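Local coordinates for protein putative LacI-family transcriptional regulator (Bacteroides fragilis, PDB 3GBV) that probably regulates transcription as a DNA-binding protein of the LacI family, its periplasmic-binding-protein-like domain presumably sensing a small effector that is not known, at residues A[65-77]-A[86-100]. Sequence-based numbering, arbitrary orientation.
Sequences VIEEQPDGVMFAP and FTDALNELGIPYIYI
Val73, Met74 and Phe75 pair in parallel with Tyr97, Ile98 and Tyr99 of strands 72-75 and 97-100, and their axes approach to 4.4 Å at an angle of 15°. Four backbone hydrogen bonds join the two segments. Val73 N binds Pro96 O, Ile98 N binds Val73 O, Phe75 N binds Ile98 O and Ile100 N binds Phe75 O. The last is the longest, at 3.2 Å from Ile100 N to Phe75 O. Helix 84-93 covers the sheet face that carries Val73 and Phe75. From it Phe86 turns its ring edge to one face of the Phe75 ring, a T-shaped pair with centroids 5.6 Å apart and planes at 83°. Pro77 N lies over the opposite face of Phe75. The Phe75 and Tyr99 side chains point the same way, Phe75 CD2 lying 3.9 Å from Tyr99 CE1. Tyr99 OH is hydrogen-bonded to Ala107 O. Ile66, at the end of helix 55-66, is a knob among Phe86, Ala89, Leu90 and Leu93. With CG1 beside the backbone N (chi1 -69°) and an extended chi2, its CD1 lies 3.3 Å from Ala89 CB and meets the edge of the Phe86 ring. Its CG2 branch meets Leu93 CD1. Val73 CG2 touches Ile95 CG2 at 3.8 Å and also reaches Leu90 CD2. On the other sheet face, Met74 SE lies 3.6 Å from Ile100 CD1, and helix 23-37 adds Ile31 against Met74. The unit is a beta-alpha-beta crossover in the parallel sheet of one lobe of the periplasmic-binding-protein fold. Backbone bonds set the strand register, and the contacts that seat the helix are apolar and aromatic.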
loop_
_atom_site.group_PDB
_atom_site.type_symbol
_atom_site.label_atom_id
_atom_site.label_comp_id
_atom_site.label_asym_id
_atom_site.label_seq_id
_atom_site.Cartn_x
_atom_site.Cartn_y
_atom_site.Cartn_z
ATOM N N VAL A 65 34.060 -12.275 0.702
ATOM C CA VAL A 65 33.071 -12.274 -0.374
ATOM C C VAL A 65 33.759 -12.075 -1.715
ATOM O O VAL A 65 33.499 -12.802 -2.672
ATOM C CB VAL A 65 32.028 -11.151 -0.202
ATOM C CG1 VAL A 65 31.102 -11.111 -1.415
ATOM C CG2 VAL A 65 31.220 -11.381 1.060
ATOM N N ILE A 66 34.631 -11.080 -1.780
ATOM C CA ILE A 66 35.360 -10.799 -3.007
ATOM C C ILE A 66 36.191 -12.021 -3.397
ATOM O O ILE A 66 36.285 -12.374 -4.573
ATOM C CB ILE A 66 36.294 -9.578 -2.829
ATOM C CG1 ILE A 66 35.453 -8.309 -2.691
ATOM C CG2 ILE A 66 37.240 -9.457 -4.011
ATOM C CD1 ILE A 66 36.252 -7.076 -2.346
ATOM N N GLU A 67 36.778 -12.673 -2.400
ATOM C CA GLU A 67 37.604 -13.845 -2.651
ATOM C C GLU A 67 36.816 -15.101 -3.021
ATOM O O GLU A 67 37.398 -16.137 -3.327
ATOM C CB GLU A 67 38.522 -14.097 -1.452
ATOM C CG GLU A 67 39.787 -13.242 -1.502
ATOM C CD GLU A 67 40.552 -13.234 -0.195
ATOM O OE1 GLU A 67 40.471 -14.234 0.548
ATOM O OE2 GLU A 67 41.246 -12.230 0.082
ATOM N N GLU A 68 35.492 -15.003 -3.000
ATOM C CA GLU A 68 34.649 -16.131 -3.382
ATOM C C GLU A 68 34.395 -16.053 -4.882
ATOM O O GLU A 68 33.813 -16.962 -5.468
ATOM C CB GLU A 68 33.325 -16.103 -2.615
ATOM C CG GLU A 68 33.415 -16.737 -1.237
ATOM C CD GLU A 68 32.327 -16.266 -0.286
ATOM O OE1 GLU A 68 31.540 -17.113 0.192
ATOM O OE2 GLU A 68 32.261 -15.049 -0.004
ATOM N N GLN A 69 34.840 -14.959 -5.496
ATOM C CA GLN A 69 34.685 -14.743 -6.935
ATOM C C GLN A 69 33.228 -14.868 -7.398
ATOM O O GLN A 69 32.918 -15.665 -8.278
ATOM C CB GLN A 69 35.537 -15.759 -7.707
ATOM C CG GLN A 69 36.924 -16.015 -7.120
ATOM C CD GLN A 69 37.635 -17.179 -7.797
ATOM O OE1 GLN A 69 38.012 -17.097 -8.965
ATOM N NE2 GLN A 69 37.812 -18.273 -7.065
ATOM N N PRO A 70 32.315 -14.074 -6.819
ATOM C CA PRO A 70 30.912 -14.164 -7.230
ATOM C C PRO A 70 30.622 -13.460 -8.553
ATOM O O PRO A 70 31.329 -12.533 -8.943
ATOM C CB PRO A 70 30.183 -13.514 -6.065
ATOM C CG PRO A 70 31.112 -12.410 -5.698
ATOM C CD PRO A 70 32.472 -13.100 -5.725
ATOM N N ASP A 71 29.570 -13.915 -9.231
ATOM C CA ASP A 71 29.133 -13.351 -10.506
ATOM C C ASP A 71 28.480 -12.006 -10.269
ATOM O O ASP A 71 28.652 -11.067 -11.046
ATOM C CB ASP A 71 28.108 -14.270 -11.161
ATOM C CG ASP A 71 28.685 -15.610 -11.502
ATOM O OD1 ASP A 71 29.463 -15.672 -12.478
ATOM O OD2 ASP A 71 28.373 -16.588 -10.785
ATOM N N GLY A 72 27.705 -11.935 -9.194
ATOM C CA GLY A 72 27.026 -10.704 -8.856
ATOM C C GLY A 72 26.905 -10.525 -7.358
ATOM O O GLY A 72 27.040 -11.478 -6.577
ATOM N N VAL A 73 26.644 -9.290 -6.957
ATOM C CA VAL A 73 26.501 -8.965 -5.553
ATOM C C VAL A 73 25.355 -7.994 -5.303
ATOM O O VAL A 73 25.153 -7.064 -6.071
ATOM C CB VAL A 73 27.776 -8.287 -5.006
ATOM C CG1 VAL A 73 27.620 -8.024 -3.513
ATOM C CG2 VAL A 73 28.996 -9.146 -5.292
HETATM N N MSE A 74 24.592 -8.238 -4.243
HETATM C CA MSE A 74 23.535 -7.321 -3.834
HETATM C C MSE A 74 24.062 -6.981 -2.442
HETATM O O MSE A 74 24.605 -7.854 -1.746
HETATM C CB MSE A 74 22.160 -8.001 -3.802
HETATM C CG MSE A 74 22.014 -9.155 -2.823
HETATM SE SE MSE A 74 21.077 -8.576 -1.181
HETATM C CE MSE A 74 22.587 -8.249 0.057
ATOM N N PHE A 75 23.949 -5.723 -2.040
ATOM C CA PHE A 75 24.503 -5.323 -0.761
ATOM C C PHE A 75 23.719 -4.208 -0.091
ATOM O O PHE A 75 23.370 -3.217 -0.726
ATOM C CB PHE A 75 25.963 -4.909 -1.003
ATOM C CG PHE A 75 26.599 -4.134 0.122
ATOM C CD1 PHE A 75 26.590 -4.618 1.432
ATOM C CD2 PHE A 75 27.254 -2.932 -0.145
ATOM C CE1 PHE A 75 27.234 -3.910 2.460
ATOM C CE2 PHE A 75 27.898 -2.223 0.869
ATOM C CZ PHE A 75 27.888 -2.713 2.177
ATOM N N ALA A 76 23.431 -4.392 1.192
ATOM C CA ALA A 76 22.704 -3.403 1.981
ATOM C C ALA A 76 23.724 -2.668 2.840
ATOM O O ALA A 76 24.236 -3.225 3.807
ATOM C CB ALA A 76 21.684 -4.084 2.865
ATOM N N PRO A 77 24.034 -1.411 2.494
ATOM C CA PRO A 77 25.003 -0.575 3.225
ATOM C C PRO A 77 24.475 -0.025 4.552
ATOM O O PRO A 77 23.315 0.353 4.654
ATOM C CB PRO A 77 25.300 0.568 2.248
ATOM C CG PRO A 77 24.765 0.083 0.912
ATOM C CD PRO A 77 23.568 -0.725 1.281
ATOM N N PHE A 86 35.518 -1.950 -0.630
ATOM C CA PHE A 86 34.705 -3.037 -1.162
ATOM C C PHE A 86 34.232 -2.755 -2.587
ATOM O O PHE A 86 34.497 -3.534 -3.499
ATOM C CB PHE A 86 33.506 -3.293 -0.234
ATOM C CG PHE A 86 32.709 -4.518 -0.588
ATOM C CD1 PHE A 86 33.340 -5.736 -0.831
ATOM C CD2 PHE A 86 31.322 -4.454 -0.680
ATOM C CE1 PHE A 86 32.592 -6.872 -1.162
ATOM C CE2 PHE A 86 30.571 -5.576 -1.006
ATOM C CZ PHE A 86 31.201 -6.786 -1.250
ATOM N N THR A 87 33.554 -1.628 -2.773
ATOM C CA THR A 87 33.037 -1.241 -4.079
ATOM C C THR A 87 34.128 -0.995 -5.123
ATOM O O THR A 87 33.923 -1.276 -6.303
ATOM C CB THR A 87 32.140 0.009 -3.955
ATOM O OG1 THR A 87 32.864 1.053 -3.290
ATOM C CG2 THR A 87 30.870 -0.323 -3.150
ATOM N N ASP A 88 35.276 -0.460 -4.707
ATOM C CA ASP A 88 36.367 -0.240 -5.661
ATOM C C ASP A 88 36.858 -1.596 -6.159
ATOM O O ASP A 88 37.156 -1.777 -7.344
ATOM C CB ASP A 88 37.540 0.511 -5.020
ATOM C CG ASP A 88 37.313 2.007 -4.959
ATOM O OD1 ASP A 88 36.526 2.528 -5.778
ATOM O OD2 ASP A 88 37.940 2.667 -4.103
ATOM N N ALA A 89 36.925 -2.552 -5.240
ATOM C CA ALA A 89 37.378 -3.895 -5.567
ATOM C C ALA A 89 36.390 -4.603 -6.488
ATOM O O ALA A 89 36.795 -5.363 -7.363
ATOM C CB ALA A 89 37.580 -4.704 -4.284
ATOM N N LEU A 90 35.096 -4.367 -6.289
ATOM C CA LEU A 90 34.094 -4.995 -7.136
ATOM C C LEU A 90 34.164 -4.415 -8.548
ATOM O O LEU A 90 34.107 -5.155 -9.530
ATOM C CB LEU A 90 32.686 -4.809 -6.549
ATOM C CG LEU A 90 32.357 -5.559 -5.244
ATOM C CD1 LEU A 90 30.902 -5.299 -4.866
ATOM C CD2 LEU A 90 32.602 -7.059 -5.399
ATOM N N ASN A 91 34.290 -3.095 -8.655
ATOM C CA ASN A 91 34.380 -2.467 -9.970
ATOM C C ASN A 91 35.645 -2.953 -10.661
ATOM O O ASN A 91 35.622 -3.348 -11.826
ATOM C CB ASN A 91 34.428 -0.940 -9.860
ATOM C CG ASN A 91 33.121 -0.346 -9.371
ATOM O OD1 ASN A 91 32.047 -0.707 -9.842
ATOM N ND2 ASN A 91 33.210 0.586 -8.432
ATOM N N GLU A 92 36.750 -2.929 -9.929
ATOM C CA GLU A 92 38.021 -3.359 -10.480
ATOM C C GLU A 92 37.950 -4.786 -11.022
ATOM O O GLU A 92 38.587 -5.107 -12.022
ATOM C CB GLU A 92 39.127 -3.240 -9.422
ATOM C CG GLU A 92 40.423 -3.926 -9.829
ATOM C CD GLU A 92 41.638 -3.356 -9.129
ATOM O OE1 GLU A 92 41.967 -2.176 -9.393
ATOM O OE2 GLU A 92 42.262 -4.087 -8.321
ATOM N N LEU A 93 37.170 -5.637 -10.368
ATOM C CA LEU A 93 37.034 -7.023 -10.805
ATOM C C LEU A 93 35.923 -7.210 -11.831
ATOM O O LEU A 93 35.731 -8.306 -12.359
ATOM C CB LEU A 93 36.766 -7.928 -9.602
ATOM C CG LEU A 93 37.923 -8.104 -8.623
ATOM C CD1 LEU A 93 37.445 -8.861 -7.388
ATOM C CD2 LEU A 93 39.053 -8.849 -9.318
ATOM N N GLY A 94 35.191 -6.139 -12.115
ATOM C CA GLY A 94 34.101 -6.235 -13.070
ATOM C C GLY A 94 32.919 -7.014 -12.512
ATOM O O GLY A 94 32.154 -7.618 -13.270
ATOM N N ILE A 95 32.768 -7.006 -11.191
ATOM C CA ILE A 95 31.659 -7.710 -10.547
ATOM C C ILE A 95 30.531 -6.721 -10.268
ATOM O O ILE A 95 30.637 -5.877 -9.376
ATOM C CB ILE A 95 32.109 -8.368 -9.215
ATOM C CG1 ILE A 95 33.258 -9.346 -9.479
ATOM C CG2 ILE A 95 30.951 -9.104 -8.576
ATOM C CD1 ILE A 95 33.849 -9.971 -8.238
ATOM N N PRO A 96 29.437 -6.805 -11.035
ATOM C CA PRO A 96 28.304 -5.898 -10.842
ATOM C C PRO A 96 27.679 -6.048 -9.458
ATOM O O PRO A 96 27.561 -7.160 -8.937
ATOM C CB PRO A 96 27.339 -6.320 -11.942
ATOM C CG PRO A 96 27.587 -7.808 -12.026
ATOM C CD PRO A 96 29.100 -7.864 -12.005
ATOM N N TYR A 97 27.276 -4.927 -8.868
ATOM C CA TYR A 97 26.650 -4.968 -7.560
ATOM C C TYR A 97 25.403 -4.099 -7.456
ATOM O O TYR A 97 25.274 -3.063 -8.121
ATOM C CB TYR A 97 27.658 -4.592 -6.472
ATOM C CG TYR A 97 28.205 -3.189 -6.547
ATOM C CD1 TYR A 97 27.575 -2.140 -5.880
ATOM C CD2 TYR A 97 29.407 -2.921 -7.210
ATOM C CE1 TYR A 97 28.133 -0.866 -5.860
ATOM C CE2 TYR A 97 29.971 -1.644 -7.198
ATOM C CZ TYR A 97 29.334 -0.628 -6.517
ATOM O OH TYR A 97 29.914 0.620 -6.467
ATOM N N ILE A 98 24.484 -4.546 -6.610
ATOM C CA ILE A 98 23.221 -3.866 -6.398
ATOM C C ILE A 98 23.061 -3.361 -4.966
ATOM O O ILE A 98 23.332 -4.085 -4.007
ATOM C CB ILE A 98 22.039 -4.819 -6.708
ATOM C CG1 ILE A 98 22.053 -5.192 -8.193
ATOM C CG2 ILE A 98 20.716 -4.171 -6.299
ATOM C CD1 ILE A 98 21.031 -6.220 -8.564
ATOM N N TYR A 99 22.629 -2.112 -4.828
ATOM C CA TYR A 99 22.387 -1.558 -3.508
ATOM C C TYR A 99 20.914 -1.718 -3.166
ATOM O O TYR A 99 20.037 -1.584 -4.020
ATOM C CB TYR A 99 22.711 -0.060 -3.431
ATOM C CG TYR A 99 24.183 0.311 -3.400
ATOM C CD1 TYR A 99 25.121 -0.484 -2.726
ATOM C CD2 TYR A 99 24.624 1.488 -4.001
ATOM C CE1 TYR A 99 26.465 -0.106 -2.659
ATOM C CE2 TYR A 99 25.962 1.874 -3.936
ATOM C CZ TYR A 99 26.876 1.077 -3.268
ATOM O OH TYR A 99 28.199 1.461 -3.219
ATOM N N ILE A 100 20.655 -2.023 -1.904
ATOM C CA ILE A 100 19.299 -2.141 -1.424
ATOM C C ILE A 100 19.228 -1.280 -0.176
ATOM O O ILE A 100 20.216 -1.146 0.560
ATOM C CB ILE A 100 18.925 -3.589 -1.067
ATOM C CG1 ILE A 100 19.999 -4.200 -0.171
ATOM C CG2 ILE A 100 18.733 -4.396 -2.330
ATOM C CD1 ILE A 100 19.699 -5.630 0.261
#